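PDB 1UZB: 1-pyrroline-5-carboxylate dehydrogenase from Thermus thermophilus, which probably catalyses the NAD(P)-dependent oxidation of the semialdehyde form of 1-pyrroline-5-carboxylate to glutamate, the second step of proline breakdown. Local coordinates for residues 12-17 / 127-132; 25-30 / 119-124. All coordinates share one frame; numbering follows the deposited sequence.

Contact 1: 12-17 / 127-132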
loop_
_atom_site.group_PDB
_atom_site.type_symbol
_atom_site.label_atom_id
_atom_site.label_comp_id
_atom_site.label_asym_id
_atom_site.label_seq_id
_atom_site.Cartn_x
_atom_site.Cartn_y
_atom_site.Cartn_z
ATOM N N GLU A 12 -23.905 23.709 14.207
ATOM C CA GLU A 12 -25.193 24.347 13.964
ATOM C C GLU A 12 -25.102 25.870 14.002
ATOM O O GLU A 12 -24.493 26.443 14.905
ATOM C CB GLU A 12 -26.211 23.853 14.996
ATOM C CG GLU A 12 -27.609 24.420 14.821
ATOM C CD GLU A 12 -28.191 24.137 13.448
ATOM O OE1 GLU A 12 -28.349 22.947 13.093
ATOM O OE2 GLU A 12 -28.491 25.108 12.725
ATOM N N THR A 13 -25.718 26.515 13.014
ATOM C CA THR A 13 -25.726 27.972 12.912
ATOM C C THR A 13 -27.071 28.549 13.359
ATOM O O THR A 13 -27.199 29.753 13.583
ATOM C CB THR A 13 -25.461 28.420 11.465
ATOM O OG1 THR A 13 -26.475 27.878 10.611
ATOM C CG2 THR A 13 -24.095 27.933 10.997
ATOM N N PHE A 14 -28.071 27.681 13.476
ATOM C CA PHE A 14 -29.414 28.072 13.899
ATOM C C PHE A 14 -30.064 29.089 12.966
ATOM O O PHE A 14 -30.692 30.048 13.415
ATOM C CB PHE A 14 -29.382 28.631 15.326
ATOM C CG PHE A 14 -28.753 27.702 16.320
ATOM C CD1 PHE A 14 -27.402 27.814 16.640
ATOM C CD2 PHE A 14 -29.499 26.686 16.904
ATOM C CE1 PHE A 14 -26.805 26.921 17.530
ATOM C CE2 PHE A 14 -28.913 25.790 17.793
ATOM C CZ PHE A 14 -27.563 25.907 18.106
ATOM N N GLN A 15 -29.919 28.866 11.664
ATOM C CA GLN A 15 -30.497 29.763 10.673
ATOM C C GLN A 15 -31.876 29.282 10.228
ATOM O O GLN A 15 -32.692 30.071 9.756
ATOM C CB GLN A 15 -29.566 29.882 9.464
ATOM C CG GLN A 15 -28.189 30.434 9.803
ATOM C CD GLN A 15 -28.246 31.809 10.442
ATOM O OE1 GLN A 15 -28.677 32.779 9.818
ATOM N NE2 GLN A 15 -27.812 31.898 11.693
ATOM N N THR A 16 -32.132 27.986 10.381
ATOM C CA THR A 16 -33.421 27.416 10.001
ATOM C C THR A 16 -34.374 27.447 11.191
ATOM O O THR A 16 -33.941 27.467 12.346
ATOM C CB THR A 16 -33.281 25.957 9.527
ATOM O OG1 THR A 16 -32.792 25.143 10.603
ATOM C CG2 THR A 16 -32.318 25.869 8.352
ATOM N N GLU A 17 -35.671 27.450 10.907
ATOM C CA GLU A 17 -36.677 27.485 11.963
ATOM C C GLU A 17 -36.623 26.222 12.813
ATOM O O GLU A 17 -36.813 26.275 14.028
ATOM C CB GLU A 17 -38.075 27.645 11.357
ATOM C CG GLU A 17 -39.199 27.762 12.379
ATOM C CD GLU A 17 -38.958 28.864 13.396
ATOM O OE1 GLU A 17 -38.452 29.936 13.001
ATOM O OE2 GLU A 17 -39.284 28.661 14.587
ATOM N N ASN A 127 -22.584 31.821 23.699
ATOM C CA ASN A 127 -23.761 32.110 22.899
ATOM C C ASN A 127 -24.083 30.800 22.170
ATOM O O ASN A 127 -23.381 29.798 22.342
ATOM C CB ASN A 127 -23.550 33.303 21.936
ATOM C CG ASN A 127 -22.510 33.050 20.861
ATOM O OD1 ASN A 127 -22.120 31.920 20.595
ATOM N ND2 ASN A 127 -22.071 34.127 20.215
ATOM N N TRP A 128 -25.140 30.792 21.368
ATOM C CA TRP A 128 -25.571 29.568 20.699
ATOM C C TRP A 128 -24.557 28.846 19.816
ATOM O O TRP A 128 -24.389 27.632 19.935
ATOM C CB TRP A 128 -26.837 29.847 19.893
ATOM C CG TRP A 128 -28.036 30.252 20.715
ATOM C CD1 TRP A 128 -28.044 30.771 21.985
ATOM C CD2 TRP A 128 -29.398 30.235 20.283
ATOM N NE1 TRP A 128 -29.332 31.079 22.364
ATOM C CE2 TRP A 128 -30.181 30.760 21.336
ATOM C CE3 TRP A 128 -30.033 29.829 19.101
ATOM C CZ2 TRP A 128 -31.572 30.889 21.242
ATOM C CZ3 TRP A 128 -31.417 29.958 19.008
ATOM C CH2 TRP A 128 -32.168 30.484 20.074
ATOM N N VAL A 129 -23.889 29.570 18.923
ATOM C CA VAL A 129 -22.929 28.915 18.039
ATOM C C VAL A 129 -21.657 28.470 18.757
ATOM O O VAL A 129 -21.081 27.436 18.414
ATOM C CB VAL A 129 -22.588 29.804 16.818
ATOM C CG1 VAL A 129 -23.859 30.119 16.040
ATOM C CG2 VAL A 129 -21.892 31.075 17.272
ATOM N N GLU A 130 -21.208 29.237 19.748
ATOM C CA GLU A 130 -20.025 28.831 20.500
ATOM C C GLU A 130 -20.364 27.528 21.230
ATOM O O GLU A 130 -19.538 26.617 21.315
ATOM C CB GLU A 130 -19.628 29.912 21.511
ATOM C CG GLU A 130 -18.987 31.165 20.907
ATOM C CD GLU A 130 -17.644 30.899 20.232
ATOM O OE1 GLU A 130 -16.920 29.975 20.663
ATOM O OE2 GLU A 130 -17.301 31.634 19.280
ATOM N N ALA A 131 -21.587 27.435 21.746
ATOM C CA ALA A 131 -22.019 26.231 22.445
ATOM C C ALA A 131 -22.083 25.044 21.479
ATOM O O ALA A 131 -21.625 23.950 21.803
ATOM C CB ALA A 131 -23.384 26.458 23.094
ATOM N N SER A 132 -22.639 25.262 20.291
ATOM C CA SER A 132 -22.744 24.183 19.315
ATOM C C SER A 132 -21.364 23.693 18.877
ATOM O O SER A 132 -21.148 22.491 18.717
ATOM C CB SER A 132 -23.550 24.641 18.099
ATOM O OG SER A 132 -23.723 23.585 17.175
#
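Phe-14 reaches from the N-terminal loop onto the first turn of helix 128-149 and meets Trp-128 there. Its CB already lies 4.0 Å from Trp-128 CE3. One atom further on, CG comes to 3.7 Å from the same CE3, with CD2 only slightly more distant. On the other branch CD1 rests against Trp-128 CB, and beyond it CE1 lies 3.5 Å from the Trp-128 carbonyl O and also touches Ser-132 CB; CZ ends the ring near that same O. The Phe-14 ring and the six-membered ring of Trp-128, with centroids 5.3 Å apart and planes at 76°, form a T-shaped stack in which the indole supplies the edge and the phenyl ring the face. Glu-12 CG sits over the centre of the opposite phenyl face, so the ring is sandwiched. A first torsion of -178° sets that CG anti to the Glu-12 backbone N, and the bend at the next bond folds the carboxylate back onto the backbone NH two residues on, OE2 accepting from Phe-14 N at 2.7 Å.

Within the aldehyde dehydrogenase fold the contact seats the segment leading into helix 17-32 on the start of helix 128-149. That start is N-capped: Asn-127 OD1 accepts from Glu-130 N at 3.0 Å in a nearly straight bond (164°). One turn on from Trp-128, Ser-132 has two modelled conformers; in one of them its OG accepts from Glu-12 N, also at 3.0 Å but more bent, and bonds in addition to Glu-117 of helix 113-124. Glu-12 O is buried by the contact and has no hydrogen-bonding partner in the model. At its far edge the indole bonds through NE1 to Glu-355 O.

Contact 2: 25-30 / 119-124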
loop_
_atom_site.group_PDB
_atom_site.type_symbol
_atom_site.label_atom_id
_atom_site.label_comp_id
_atom_site.label_asym_id
_atom_site.label_seq_id
_atom_site.Cartn_x
_atom_site.Cartn_y
_atom_site.Cartn_z
ATOM N N GLU A 25 -36.503 24.991 22.734
ATOM C CA GLU A 25 -37.076 23.984 23.626
ATOM C C GLU A 25 -36.004 23.440 24.568
ATOM O O GLU A 25 -36.272 23.187 25.742
ATOM C CB GLU A 25 -37.696 22.833 22.826
ATOM C CG GLU A 25 -38.359 21.748 23.678
ATOM C CD GLU A 25 -39.465 22.277 24.586
ATOM O OE1 GLU A 25 -40.253 23.132 24.133
ATOM O OE2 GLU A 25 -39.555 21.823 25.747
ATOM N N ALA A 26 -34.791 23.267 24.048
ATOM C CA ALA A 26 -33.684 22.756 24.855
ATOM C C ALA A 26 -33.307 23.756 25.945
ATOM O O ALA A 26 -33.074 23.379 27.097
ATOM C CB ALA A 26 -32.479 22.464 23.967
ATOM N N LEU A 27 -33.235 25.033 25.578
ATOM C CA LEU A 27 -32.910 26.084 26.535
ATOM C C LEU A 27 -33.982 26.150 27.620
ATOM O O LEU A 27 -33.675 26.255 28.806
ATOM C CB LEU A 27 -32.802 27.432 25.816
ATOM C CG LEU A 27 -31.518 27.634 25.006
ATOM C CD1 LEU A 27 -31.672 28.817 24.066
ATOM C CD2 LEU A 27 -30.352 27.844 25.961
ATOM N N ARG A 28 -35.244 26.065 27.215
ATOM C CA ARG A 28 -36.332 26.115 28.177
ATOM C C ARG A 28 -36.276 24.938 29.151
ATOM O O ARG A 28 -36.423 25.125 30.360
ATOM C CB ARG A 28 -37.675 26.164 27.441
ATOM C CG ARG A 28 -37.960 27.531 26.842
ATOM C CD ARG A 28 -39.093 27.514 25.833
ATOM N NE ARG A 28 -39.405 28.873 25.411
ATOM C CZ ARG A 28 -39.881 29.207 24.217
ATOM N NH1 ARG A 28 -40.111 28.277 23.300
ATOM N NH2 ARG A 28 -40.114 30.481 23.940
ATOM N N ARG A 29 -36.049 23.732 28.641
ATOM C CA ARG A 29 -35.979 22.568 29.517
ATOM C C ARG A 29 -34.796 22.640 30.481
ATOM O O ARG A 29 -34.928 22.283 31.651
ATOM C CB ARG A 29 -35.917 21.280 28.697
ATOM C CG ARG A 29 -37.195 21.014 27.928
ATOM C CD ARG A 29 -37.279 19.574 27.476
ATOM N NE ARG A 29 -38.495 19.319 26.712
ATOM C CZ ARG A 29 -38.892 18.114 26.324
ATOM N NH1 ARG A 29 -38.169 17.047 26.633
ATOM N NH2 ARG A 29 -40.008 17.975 25.621
ATOM N N VAL A 30 -33.644 23.097 30.000
ATOM C CA VAL A 30 -32.479 23.218 30.869
ATOM C C VAL A 30 -32.762 24.243 31.968
ATOM O O VAL A 30 -32.471 24.004 33.138
ATOM C CB VAL A 30 -31.224 23.645 30.072
ATOM C CG1 VAL A 30 -30.109 24.061 31.025
ATOM C CG2 VAL A 30 -30.754 22.491 29.199
ATOM N N THR A 119 -26.961 23.786 28.080
ATOM C CA THR A 119 -26.340 23.759 29.396
ATOM C C THR A 119 -25.092 24.642 29.381
ATOM O O THR A 119 -24.795 25.320 30.361
ATOM C CB THR A 119 -25.983 22.320 29.824
ATOM O OG1 THR A 119 -27.163 21.508 29.777
ATOM C CG2 THR A 119 -25.441 22.306 31.246
ATOM N N LEU A 120 -24.371 24.646 28.263
ATOM C CA LEU A 120 -23.180 25.487 28.131
ATOM C C LEU A 120 -23.572 26.962 28.124
ATOM O O LEU A 120 -22.885 27.804 28.705
ATOM C CB LEU A 120 -22.436 25.164 26.832
ATOM C CG LEU A 120 -21.640 23.860 26.805
ATOM C CD1 LEU A 120 -21.124 23.621 25.397
ATOM C CD2 LEU A 120 -20.483 23.932 27.794
ATOM N N VAL A 121 -24.669 27.273 27.442
ATOM C CA VAL A 121 -25.157 28.642 27.373
ATOM C C VAL A 121 -25.384 29.182 28.783
ATOM O O VAL A 121 -24.896 30.257 29.135
ATOM C CB VAL A 121 -26.488 28.711 26.579
ATOM C CG1 VAL A 121 -27.115 30.091 26.720
ATOM C CG2 VAL A 121 -26.234 28.394 25.108
ATOM N N TYR A 122 -26.115 28.422 29.592
ATOM C CA TYR A 122 -26.422 28.839 30.955
ATOM C C TYR A 122 -25.306 28.707 31.981
ATOM O O TYR A 122 -25.165 29.581 32.838
ATOM C CB TYR A 122 -27.660 28.093 31.468
ATOM C CG TYR A 122 -28.947 28.549 30.822
ATOM C CD1 TYR A 122 -29.729 27.670 30.075
ATOM C CD2 TYR A 122 -29.373 29.873 30.943
ATOM C CE1 TYR A 122 -30.904 28.099 29.462
ATOM C CE2 TYR A 122 -30.543 30.311 30.335
ATOM C CZ TYR A 122 -31.302 29.417 29.598
ATOM O OH TYR A 122 -32.459 29.851 28.993
ATOM N N GLU A 123 -24.507 27.643 31.905
ATOM C CA GLU A 123 -23.455 27.458 32.901
ATOM C C GLU A 123 -22.161 28.239 32.690
ATOM O O GLU A 123 -21.550 28.688 33.666
ATOM C CB GLU A 123 -23.110 25.974 33.080
ATOM C CG GLU A 123 -22.295 25.739 34.352
ATOM C CD GLU A 123 -22.003 24.279 34.646
ATOM O OE1 GLU A 123 -21.749 23.964 35.832
ATOM O OE2 GLU A 123 -22.012 23.452 33.706
ATOM N N VAL A 124 -21.727 28.392 31.439
ATOM C CA VAL A 124 -20.495 29.134 31.184
ATOM C C VAL A 124 -20.644 30.355 30.276
ATOM O O VAL A 124 -19.654 30.971 29.888
ATOM C CB VAL A 124 -19.360 28.218 30.646
ATOM C CG1 VAL A 124 -19.023 27.153 31.683
ATOM C CG2 VAL A 124 -19.765 27.580 29.333
#
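The axes of segments 25-30 and 119-124 approach to 9.8 Å and run in broadly the same direction, with a signed crossing angle of -48°. The backbones come nearest at Val-30 and Thr-119, whose CA atoms are 6.3 Å apart. No hydrogen bond joins the two segments, and all five touching residues are buried; the contact is chiefly apolar, with one backbone oxygen against a ring edge.

Tyr-122 reaches across from helix 113-124 with one side of its ring leading. Its CE1 lies 3.6 Å from Leu-27 CD2 and 3.4 Å from Leu-27 O, the carbonyl oxygen approaching the ring rim roughly in plane. The neighbouring CD1 is 3.8 Å from Val-30 CG1, which comes obliquely to the ring as the two side chains run antiparallel alongside one another. The CD1-CE1 side of the ring therefore lies along Leu-27 and Val-30, which are about one turn apart on helix 17-32.

This is a helix-on-helix contact in the aldehyde dehydrogenase fold, between the N-terminal helix 17-32 and helix 113-124. Leu-27 CD2 also meets Val-121 CB at 4.0 Å, the two side chains standing roughly perpendicular. In Val-30, where CG1 is anti to the backbone N (168°), that methyl lies nearest Tyr-122 CD1, whereas CG2 lies nearest Thr-119 OG1, at 3.8 Å. The Thr-119 hydroxyl makes its polar bonds outside the pair, with Lys-218 and with Glu-115 O one turn earlier in its own helix. The phenol OH of Tyr-122 likewise bonds to Glu-355, while Phe-34 makes an edge-to-face pair with the Tyr-122 ring.

The centres of contacts 1 and 2 are about 13 Å apart, on the same side of the chain's centre and each about 20 Å from it. Along the chain the order is 12-17, 25-30, 119-124, 127-132, so both segments of contact 2 lie between those of contact 1 in sequence. Segment 12-17 leads into helix 17-32, which carries 25-30, while helices 113-124 and 128-149 are consecutive. The two sites touch directly: Trp-128 CZ2 lies 3.5 Å from Leu-27 CD1, and Ala-131 CB packs on Val-121 CG2 at 4.0 Å. The N-terminal segment and its helix thus pack at two neighbouring places against this consecutive helix pair.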